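Local atomic coordinates of ethylbenzene dehydrogenase alpha-subunit (Aromatoleum aromaticum, PDB entry 2IVF), a protein that is the alpha subunit of a molybdenum enzyme of the molybdopterin oxidoreductase family and carries an iron/sulfur cluster, a molybdenum atom and two guanosine-nucleotide pterin cofactors. Residues Val103-Thr112 with Asn123-Asn134; Arg748-Asp756 with Thr768-Gly776. All blocks are in the same frame, centred on the assembly; numbering follows the deposited sequence.

Contact 1 of 2, residues Val103-Thr112 with Asn123-Asn134. With SF4 (iron/sulfur cluster), chain K.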
loop_
_atom_site.group_PDB
_atom_site.type_symbol
_atom_site.label_atom_id
_atom_site.label_comp_id
_atom_site.label_asym_id
_atom_site.label_seq_id
_atom_site.Cartn_x
_atom_site.Cartn_y
_atom_site.Cartn_z
ATOM N N VAL A 103 -2.040 -9.670 19.885
ATOM C CA VAL A 103 -1.621 -10.040 18.516
ATOM C C VAL A 103 -0.152 -9.674 18.304
ATOM O O VAL A 103 0.218 -8.499 18.223
ATOM C CB VAL A 103 -2.462 -9.354 17.432
ATOM C CG1 VAL A 103 -1.918 -9.703 16.018
ATOM C CG2 VAL A 103 -3.966 -9.728 17.587
ATOM N N TRP A 104 0.689 -10.681 18.216
ATOM C CA TRP A 104 2.103 -10.477 18.009
ATOM C C TRP A 104 2.417 -10.177 16.542
ATOM O O TRP A 104 3.095 -9.213 16.234
ATOM C CB TRP A 104 2.830 -11.715 18.467
ATOM C CG TRP A 104 4.211 -11.789 18.022
ATOM C CD1 TRP A 104 5.156 -10.813 18.053
ATOM C CD2 TRP A 104 4.828 -12.938 17.484
ATOM N NE1 TRP A 104 6.338 -11.303 17.512
ATOM C CE2 TRP A 104 6.155 -12.613 17.185
ATOM C CE3 TRP A 104 4.374 -14.208 17.183
ATOM C CZ2 TRP A 104 7.016 -13.520 16.621
ATOM C CZ3 TRP A 104 5.255 -15.119 16.665
ATOM C CH2 TRP A 104 6.537 -14.769 16.373
ATOM N N ARG A 105 1.914 -11.021 15.639
ATOM C CA ARG A 105 2.163 -10.828 14.209
ATOM C C ARG A 105 1.159 -11.638 13.433
ATOM O O ARG A 105 0.361 -12.394 14.024
ATOM C CB ARG A 105 3.562 -11.305 13.832
ATOM C CG ARG A 105 3.692 -12.784 13.896
ATOM C CD ARG A 105 5.066 -13.218 13.535
ATOM N NE ARG A 105 5.364 -13.079 12.115
ATOM C CZ ARG A 105 5.197 -14.032 11.187
ATOM N NH1 ARG A 105 4.675 -15.191 11.486
ATOM N NH2 ARG A 105 5.544 -13.800 9.943
ATOM N N GLU A 106 1.219 -11.462 12.111
ATOM C CA GLU A 106 0.388 -12.218 11.192
ATOM C C GLU A 106 1.245 -12.696 10.030
ATOM O O GLU A 106 2.330 -12.161 9.765
ATOM C CB GLU A 106 -0.747 -11.333 10.693
ATOM C CG GLU A 106 -0.272 -9.989 10.078
ATOM C CD GLU A 106 -0.325 -8.870 11.075
ATOM O OE1 GLU A 106 -1.436 -8.378 11.391
ATOM O OE2 GLU A 106 0.740 -8.451 11.553
ATOM N N GLU A 107 0.754 -13.712 9.338
ATOM C CA GLU A 107 1.405 -14.198 8.154
ATOM C C GLU A 107 0.399 -14.894 7.242
ATOM O O GLU A 107 -0.501 -15.612 7.717
ATOM C CB GLU A 107 2.516 -15.174 8.561
ATOM C CG GLU A 107 3.282 -15.773 7.383
ATOM C CD GLU A 107 4.602 -16.455 7.718
ATOM O OE1 GLU A 107 5.098 -16.406 8.879
ATOM O OE2 GLU A 107 5.163 -17.089 6.789
ATOM N N GLN A 108 0.629 -14.779 5.938
ATOM C CA GLN A 108 -0.303 -15.341 4.964
ATOM C C GLN A 108 -0.369 -16.834 5.130
ATOM O O GLN A 108 0.646 -17.486 5.258
ATOM C CB GLN A 108 0.131 -15.076 3.532
ATOM C CG GLN A 108 0.157 -13.621 3.131
ATOM C CD GLN A 108 1.560 -13.000 3.227
ATOM O OE1 GLN A 108 2.273 -13.146 4.257
ATOM N NE2 GLN A 108 1.962 -12.283 2.145
ATOM N N ALA A 109 -1.579 -17.382 5.059
ATOM C CA ALA A 109 -1.733 -18.817 5.074
ATOM C C ALA A 109 -1.302 -19.420 3.738
ATOM O O ALA A 109 -0.747 -20.493 3.735
ATOM C CB ALA A 109 -3.180 -19.204 5.442
ATOM N N ALA A 110 -1.530 -18.715 2.632
ATOM C CA ALA A 110 -1.126 -19.185 1.291
ATOM C C ALA A 110 -1.776 -20.562 0.996
ATOM O O ALA A 110 -1.107 -21.575 0.729
ATOM C CB ALA A 110 0.452 -19.241 1.194
ATOM N N GLN A 111 -3.100 -20.572 1.068
ATOM C CA GLN A 111 -3.917 -21.760 0.871
ATOM C C GLN A 111 -5.050 -21.444 -0.122
ATOM O O GLN A 111 -6.184 -21.882 0.061
ATOM C CB GLN A 111 -4.497 -22.228 2.226
ATOM C CG GLN A 111 -3.422 -22.767 3.165
ATOM C CD GLN A 111 -3.927 -23.264 4.478
ATOM O OE1 GLN A 111 -4.898 -22.786 5.018
ATOM N NE2 GLN A 111 -3.261 -24.276 4.997
ATOM N N THR A 112 -4.716 -20.726 -1.184
ATOM C CA THR A 112 -5.698 -20.391 -2.231
ATOM C C THR A 112 -5.230 -20.989 -3.547
ATOM O O THR A 112 -4.436 -20.395 -4.267
ATOM C CB THR A 112 -5.906 -18.900 -2.338
ATOM O OG1 THR A 112 -6.161 -18.381 -1.042
ATOM C CG2 THR A 112 -7.054 -18.567 -3.304
ATOM N N ASN A 123 -1.520 -17.791 -4.406
ATOM C CA ASN A 123 -0.688 -17.720 -3.224
ATOM C C ASN A 123 0.482 -16.758 -3.382
ATOM O O ASN A 123 1.023 -16.632 -4.478
ATOM C CB ASN A 123 -0.164 -19.084 -2.917
ATOM C CG ASN A 123 -1.256 -20.013 -2.471
ATOM O OD1 ASN A 123 -2.150 -19.604 -1.732
ATOM N ND2 ASN A 123 -1.186 -21.255 -2.902
ATOM N N PRO A 124 0.949 -16.152 -2.282
ATOM C CA PRO A 124 0.424 -16.221 -0.929
ATOM C C PRO A 124 -0.624 -15.218 -0.600
ATOM O O PRO A 124 -1.122 -15.238 0.532
ATOM C CB PRO A 124 1.655 -15.911 -0.071
ATOM C CG PRO A 124 2.489 -14.973 -0.905
ATOM C CD PRO A 124 2.214 -15.371 -2.350
ATOM N N LEU A 125 -0.915 -14.325 -1.541
ATOM C CA LEU A 125 -1.747 -13.162 -1.269
ATOM C C LEU A 125 -1.038 -12.236 -0.283
ATOM O O LEU A 125 0.158 -12.394 -0.024
ATOM C CB LEU A 125 -3.155 -13.564 -0.753
ATOM C CG LEU A 125 -4.064 -14.304 -1.752
ATOM C CD1 LEU A 125 -5.255 -14.895 -0.986
ATOM C CD2 LEU A 125 -4.474 -13.386 -2.955
ATOM N N GLY A 126 -1.771 -11.241 0.229
ATOM C CA GLY A 126 -1.237 -10.359 1.220
ATOM C C GLY A 126 -0.613 -9.086 0.666
ATOM O O GLY A 126 -0.447 -8.894 -0.550
ATOM N N CYS A 127 -0.334 -8.181 1.606
ATOM C CA CYS A 127 0.364 -6.955 1.317
ATOM C C CYS A 127 1.046 -6.457 2.572
ATOM O O CYS A 127 0.918 -7.074 3.667
ATOM C CB CYS A 127 -0.563 -5.927 0.787
ATOM S SG CYS A 127 -1.564 -5.024 2.026
ATOM N N GLN A 128 1.763 -5.354 2.433
ATOM C CA GLN A 128 2.617 -4.922 3.545
ATOM C C GLN A 128 1.780 -4.300 4.689
ATOM O O GLN A 128 2.167 -4.363 5.858
ATOM C CB GLN A 128 3.748 -3.983 3.053
ATOM C CG GLN A 128 3.299 -2.522 2.736
ATOM C CD GLN A 128 2.552 -2.382 1.429
ATOM O OE1 GLN A 128 1.810 -3.289 1.019
ATOM N NE2 GLN A 128 2.678 -1.227 0.792
ATOM N N LYS A 129 0.620 -3.728 4.358
ATOM C CA LYS A 129 -0.207 -3.133 5.364
ATOM C C LYS A 129 -0.813 -4.266 6.187
ATOM O O LYS A 129 -0.753 -4.234 7.404
ATOM C CB LYS A 129 -1.303 -2.307 4.747
ATOM C CG LYS A 129 -0.846 -0.956 4.228
ATOM C CD LYS A 129 -0.230 -1.041 2.822
ATOM C CE LYS A 129 -1.248 -1.441 1.748
ATOM N NZ LYS A 129 -0.595 -1.603 0.413
ATOM N N GLY A 130 -1.379 -5.249 5.500
ATOM C CA GLY A 130 -1.976 -6.437 6.147
ATOM C C GLY A 130 -0.991 -7.220 6.981
ATOM O O GLY A 130 -1.306 -7.687 8.095
ATOM N N SER A 131 0.211 -7.369 6.436
ATOM C CA SER A 131 1.269 -8.167 7.060
ATOM C C SER A 131 1.941 -7.460 8.251
ATOM O O SER A 131 2.816 -8.056 8.909
ATOM C CB SER A 131 2.306 -8.541 6.006
ATOM O OG SER A 131 1.751 -9.418 5.037
ATOM N N ALA A 132 1.549 -6.215 8.510
ATOM C CA ALA A 132 2.024 -5.431 9.676
ATOM C C ALA A 132 0.873 -4.868 10.501
ATOM O O ALA A 132 1.071 -4.006 11.361
ATOM C CB ALA A 132 2.877 -4.275 9.190
ATOM N N PHE A 133 -0.323 -5.406 10.305
ATOM C CA PHE A 133 -1.497 -4.882 10.976
ATOM C C PHE A 133 -1.478 -5.014 12.512
ATOM O O PHE A 133 -2.074 -4.225 13.215
ATOM C CB PHE A 133 -2.789 -5.503 10.398
ATOM C CG PHE A 133 -3.967 -4.714 10.810
ATOM C CD1 PHE A 133 -4.185 -3.505 10.201
ATOM C CD2 PHE A 133 -4.767 -5.100 11.869
ATOM C CE1 PHE A 133 -5.235 -2.680 10.617
ATOM C CE2 PHE A 133 -5.805 -4.277 12.289
ATOM C CZ PHE A 133 -6.017 -3.064 11.657
ATOM N N ASN A 134 -0.724 -5.969 13.057
ATOM C CA ASN A 134 -0.556 -6.021 14.484
ATOM C C ASN A 134 -0.105 -4.682 15.064
ATOM O O ASN A 134 -0.420 -4.347 16.198
ATOM C CB ASN A 134 0.479 -7.105 14.830
ATOM C CG ASN A 134 1.928 -6.682 14.492
ATOM O OD1 ASN A 134 2.477 -7.041 13.439
ATOM N ND2 ASN A 134 2.568 -5.996 15.434
HETATM FE FE1 SF4 K . -3.543 -6.200 2.176
HETATM FE FE2 SF4 K . -4.878 -8.500 1.625
HETATM FE FE3 SF4 K . -5.271 -7.292 3.968
HETATM FE FE4 SF4 K . -6.218 -6.140 1.664
HETATM S S1 SF4 K . -6.967 -8.055 2.609
HETATM S S2 SF4 K . -5.067 -5.093 3.431
HETATM S S3 SF4 K . -4.578 -6.794 0.211
HETATM S S4 SF4 K . -3.293 -8.237 3.258
HETATM O O HOH W 1 4.138 -10.378 8.798
HETATM O O HOH W 2 -3.141 -16.340 2.124
#

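Contact 2 of 2, residues Arg748-Asp756 with Thr768-Gly776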
loop_
_atom_site.group_PDB
_atom_site.type_symbol
_atom_site.label_atom_id
_atom_site.label_comp_id
_atom_site.label_asym_id
_atom_site.label_seq_id
_atom_site.Cartn_x
_atom_site.Cartn_y
_atom_site.Cartn_z
ATOM N N ARG A 748 -25.612 -18.785 1.819
ATOM C CA ARG A 748 -26.097 -20.128 1.466
ATOM C C ARG A 748 -27.428 -20.093 0.715
ATOM O O ARG A 748 -27.676 -20.873 -0.196
ATOM C CB ARG A 748 -26.269 -20.986 2.720
ATOM C CG ARG A 748 -24.961 -21.367 3.428
ATOM C CD ARG A 748 -25.231 -21.761 4.860
ATOM N NE ARG A 748 -25.744 -23.107 4.952
ATOM C CZ ARG A 748 -26.348 -23.622 6.018
ATOM N NH1 ARG A 748 -26.571 -22.896 7.094
ATOM N NH2 ARG A 748 -26.761 -24.863 5.984
ATOM N N ALA A 749 -28.285 -19.192 1.151
ATOM C CA ALA A 749 -29.617 -19.023 0.627
ATOM C C ALA A 749 -29.582 -18.506 -0.800
ATOM O O ALA A 749 -30.409 -18.904 -1.599
ATOM C CB ALA A 749 -30.408 -18.058 1.533
ATOM N N VAL A 750 -28.636 -17.644 -1.116
ATOM C CA VAL A 750 -28.541 -17.028 -2.451
ATOM C C VAL A 750 -27.524 -17.671 -3.387
ATOM O O VAL A 750 -27.212 -17.117 -4.442
ATOM C CB VAL A 750 -28.266 -15.510 -2.347
ATOM C CG1 VAL A 750 -29.342 -14.882 -1.470
ATOM C CG2 VAL A 750 -26.851 -15.174 -1.799
ATOM N N GLY A 751 -26.958 -18.792 -2.967
ATOM C CA GLY A 751 -26.007 -19.528 -3.800
ATOM C C GLY A 751 -24.566 -19.054 -3.822
ATOM O O GLY A 751 -23.745 -19.540 -4.614
ATOM N N VAL A 752 -24.237 -18.088 -2.987
ATOM C CA VAL A 752 -22.871 -17.563 -2.925
ATOM C C VAL A 752 -21.990 -18.572 -2.203
ATOM O O VAL A 752 -20.844 -18.792 -2.591
ATOM C CB VAL A 752 -22.867 -16.161 -2.263
ATOM C CG1 VAL A 752 -21.482 -15.742 -1.790
ATOM C CG2 VAL A 752 -23.510 -15.127 -3.237
ATOM N N PHE A 753 -22.558 -19.214 -1.200
ATOM C CA PHE A 753 -21.924 -20.360 -0.559
ATOM C C PHE A 753 -22.782 -21.545 -0.940
ATOM O O PHE A 753 -23.978 -21.404 -1.218
ATOM C CB PHE A 753 -21.930 -20.192 0.957
ATOM C CG PHE A 753 -20.867 -19.266 1.517
ATOM C CD1 PHE A 753 -19.996 -18.545 0.720
ATOM C CD2 PHE A 753 -20.809 -19.065 2.895
ATOM C CE1 PHE A 753 -19.070 -17.684 1.278
ATOM C CE2 PHE A 753 -19.885 -18.188 3.463
ATOM C CZ PHE A 753 -19.030 -17.496 2.659
ATOM N N ALA A 754 -22.173 -22.729 -0.935
ATOM C CA ALA A 754 -22.926 -23.956 -1.038
ATOM C C ALA A 754 -23.955 -24.031 0.056
ATOM O O ALA A 754 -23.775 -23.479 1.170
ATOM C CB ALA A 754 -21.998 -25.138 -0.976
ATOM N N LYS A 755 -25.067 -24.686 -0.242
ATOM C CA LYS A 755 -26.149 -24.821 0.750
ATOM C C LYS A 755 -25.708 -25.484 2.066
ATOM O O LYS A 755 -26.222 -25.163 3.113
ATOM C CB LYS A 755 -27.312 -25.581 0.165
ATOM C CG LYS A 755 -27.042 -27.062 0.018
ATOM C CD LYS A 755 -28.212 -27.820 -0.638
ATOM C CE LYS A 755 -27.864 -29.339 -0.737
ATOM N NZ LYS A 755 -28.818 -30.162 -1.591
ATOM N N ASP A 756 -24.762 -26.404 2.000
ATOM C CA ASP A 756 -24.214 -27.074 3.203
ATOM C C ASP A 756 -22.933 -26.431 3.789
ATOM O O ASP A 756 -22.259 -27.007 4.627
ATOM C CB ASP A 756 -23.965 -28.564 2.879
ATOM C CG ASP A 756 -22.883 -28.783 1.822
ATOM O OD1 ASP A 756 -22.372 -27.808 1.224
ATOM O OD2 ASP A 756 -22.542 -29.964 1.594
ATOM N N THR A 768 -13.371 -19.503 1.483
ATOM C CA THR A 768 -14.018 -20.266 0.434
ATOM C C THR A 768 -14.285 -19.412 -0.792
ATOM O O THR A 768 -14.706 -18.264 -0.670
ATOM C CB THR A 768 -15.364 -20.931 0.902
ATOM O OG1 THR A 768 -15.640 -21.986 -0.005
ATOM C CG2 THR A 768 -16.590 -19.979 0.942
ATOM N N ARG A 769 -14.024 -19.987 -1.966
ATOM C CA ARG A 769 -14.460 -19.391 -3.239
ATOM C C ARG A 769 -15.957 -19.205 -3.274
ATOM O O ARG A 769 -16.717 -20.071 -2.880
ATOM C CB ARG A 769 -14.025 -20.275 -4.417
ATOM C CG ARG A 769 -12.633 -19.976 -4.875
ATOM C CD ARG A 769 -12.158 -21.065 -5.687
ATOM N NE ARG A 769 -11.149 -20.665 -6.646
ATOM C CZ ARG A 769 -9.832 -20.779 -6.497
ATOM N NH1 ARG A 769 -9.310 -21.109 -5.342
ATOM N NH2 ARG A 769 -9.051 -20.491 -7.526
ATOM N N PHE A 770 -16.404 -18.069 -3.757
ATOM C CA PHE A 770 -17.830 -17.896 -3.932
ATOM C C PHE A 770 -18.333 -18.619 -5.163
ATOM O O PHE A 770 -17.586 -18.839 -6.146
ATOM C CB PHE A 770 -18.243 -16.425 -3.857
ATOM C CG PHE A 770 -17.629 -15.494 -4.881
ATOM C CD1 PHE A 770 -18.074 -15.485 -6.216
ATOM C CD2 PHE A 770 -16.788 -14.476 -4.463
ATOM C CE1 PHE A 770 -17.564 -14.531 -7.134
ATOM C CE2 PHE A 770 -16.321 -13.526 -5.356
ATOM C CZ PHE A 770 -16.712 -13.547 -6.682
ATOM N N LEU A 771 -19.565 -19.064 -5.099
ATOM C CA LEU A 771 -20.089 -19.913 -6.153
ATOM C C LEU A 771 -21.053 -19.183 -7.094
ATOM O O LEU A 771 -21.556 -19.751 -8.062
ATOM C CB LEU A 771 -20.782 -21.112 -5.542
ATOM C CG LEU A 771 -19.888 -21.960 -4.632
ATOM C CD1 LEU A 771 -20.711 -23.094 -4.078
ATOM C CD2 LEU A 771 -18.697 -22.484 -5.443
ATOM N N SER A 772 -21.331 -17.943 -6.783
ATOM C CA SER A 772 -22.200 -17.128 -7.637
ATOM C C SER A 772 -22.097 -15.668 -7.220
ATOM O O SER A 772 -21.486 -15.356 -6.196
ATOM C CB SER A 772 -23.649 -17.571 -7.540
ATOM O OG SER A 772 -24.264 -17.014 -6.429
ATOM N N MET A 773 -22.690 -14.788 -8.036
ATOM C CA MET A 773 -22.727 -13.378 -7.756
ATOM C C MET A 773 -23.952 -12.988 -6.900
ATOM O O MET A 773 -24.230 -11.789 -6.741
ATOM C CB MET A 773 -22.763 -12.575 -9.090
ATOM C CG MET A 773 -21.521 -12.637 -9.965
ATOM S SD MET A 773 -20.069 -12.100 -9.135
ATOM C CE MET A 773 -18.824 -12.704 -10.266
ATOM N N GLY A 774 -24.661 -13.967 -6.360
ATOM C CA GLY A 774 -25.806 -13.711 -5.492
ATOM C C GLY A 774 -27.000 -13.283 -6.308
ATOM O O GLY A 774 -27.140 -13.689 -7.445
ATOM N N THR A 775 -27.850 -12.426 -5.738
ATOM C CA THR A 775 -29.166 -12.124 -6.318
ATOM C C THR A 775 -29.284 -10.655 -6.755
ATOM O O THR A 775 -30.340 -10.243 -7.240
ATOM C CB THR A 775 -30.287 -12.422 -5.299
ATOM O OG1 THR A 775 -30.065 -11.661 -4.112
ATOM C CG2 THR A 775 -30.346 -13.887 -4.950
ATOM N N GLY A 776 -28.219 -9.875 -6.582
ATOM C CA GLY A 776 -28.264 -8.427 -6.841
ATOM C C GLY A 776 -27.865 -8.163 -8.268
ATOM O O GLY A 776 -27.847 -9.073 -9.098
HETATM O O HOH W 3 -26.928 -18.003 -6.921
#

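Contact 1 of 2, residues Val103-Thr112 with Asn123-Asn134
Glu106 and Gln108 reach from strand 102-108 onto the loop 123-134, each ending on its backbone. Chi1 (54°) sets Glu106 CG against Gly130 O, and a bend at chi2 (-96°) turns the carboxylate to the backbone N of Asn134. Asn134 N gives two weak bonds, 3.0 Å to Glu106 OE1 and 3.3 Å to Glu106 OE2. Glu106 OE1 also packs on CB of Phe133 and is hydrogen-bonded to Tyr656. Gln108 grips the loop nearer the cluster. Gln108 NE2 donates to Leu125 O at 2.8 Å, almost straight (168°), with the acceptor in the amide plane; Gln229 O of the beta subunit is a second partner of NE2. Asn123 answers from the other segment: Asn123 OD1 takes the N-H of Thr112 N at 2.9 Å, in the carbonyl plane and on a lone pair. Ala110 CB lies against the Pro124 ring. Two waters bridge the backbones, one between Glu106 O and Ser131 O, the other between Ala110 N and Pro124 O. Within the loop, Ser131 N and Ser131 OG hold Cys127 O from opposite faces. Cys127 SG binds iron FE1 of the cluster at 2.3 Å; CA of Gly126 and CA of Gly130 pack on cluster sulfur S4. The contact thus backs a cysteine-bearing loop of the iron/sulfur cluster site with the edge strand of a three-stranded antiparallel sheet.

Contact 2 of 2, residues Arg748-Asp756 with Thr768-Gly776
Val752 and Leu771 are joined by the only backbone-to-backbone hydrogen bond between the two segments. Leu771 N donates to Val752 O at 2.8 Å, and the same oxygen receives a CA-H...O contact from Phe770. The side chain of Val752 splits over the other segment. Val752 CG1 meets Phe770 CB, while Val752 CG2 lies 3.5 Å from Gly774 CA. Beyond it, Val750 crosses Thr775 at about a right angle, with Thr775 CG2 against Val750 CB at 3.7 Å. At the other end, Thr768 CG2 sits over one face of the Phe753 ring, 3.4 Å from Phe753 CE1. Leu771 reaches along the backbone with CD1 and touches N and CB of Ala754.

Ser772 supplies the polar link. Ser772 OG lies 3.2 Å from Gly751 O, at best a weak bond whose proton is not settled. A water donates to Val750 O and is also hydrogen-bonded to Ser772 OG. Ser772 OG also accepts from Gly774 N at 3.1 Å, an ST turn spanning Ser772 to Gly774. The contact leaves Ser772 N buried with no partner in the model. On the other segment, Arg748 NE and Arg748 NH2 both bind Lys755 O, a side-on grip that ties the end of helix 736-749 to the loop after it.

Further out, the Phe753 ring meets Phe671 and Tyr757 edge-to-face, and Thr775 OG1 is bonded to Asp486 and Tyr490. The loop leaving helix 736-749 is packed against the chain leaving strand 767-769, an edge strand paired with strand 670-676.

From the N terminus, contact 1 comes first. Strand 102-108 runs on into a loop without helix or strand, and the contact closes it where 123-134 folds back, running up to helix 134-137. More than 600 residues later, contact 2 closes a second short loop, which holds helix 759-765 between helix 736-749 and strand 767-769. The two are in series and neither nest nor cross. Their centres are about 26 Å apart, yet they touch: Thr112 CG2 lies 4.0 Å from Arg769 NH1. Both contacts touch strand 670-676, through Thr112 and Leu125 in contact 1 and Val752 and Phe770 in contact 2.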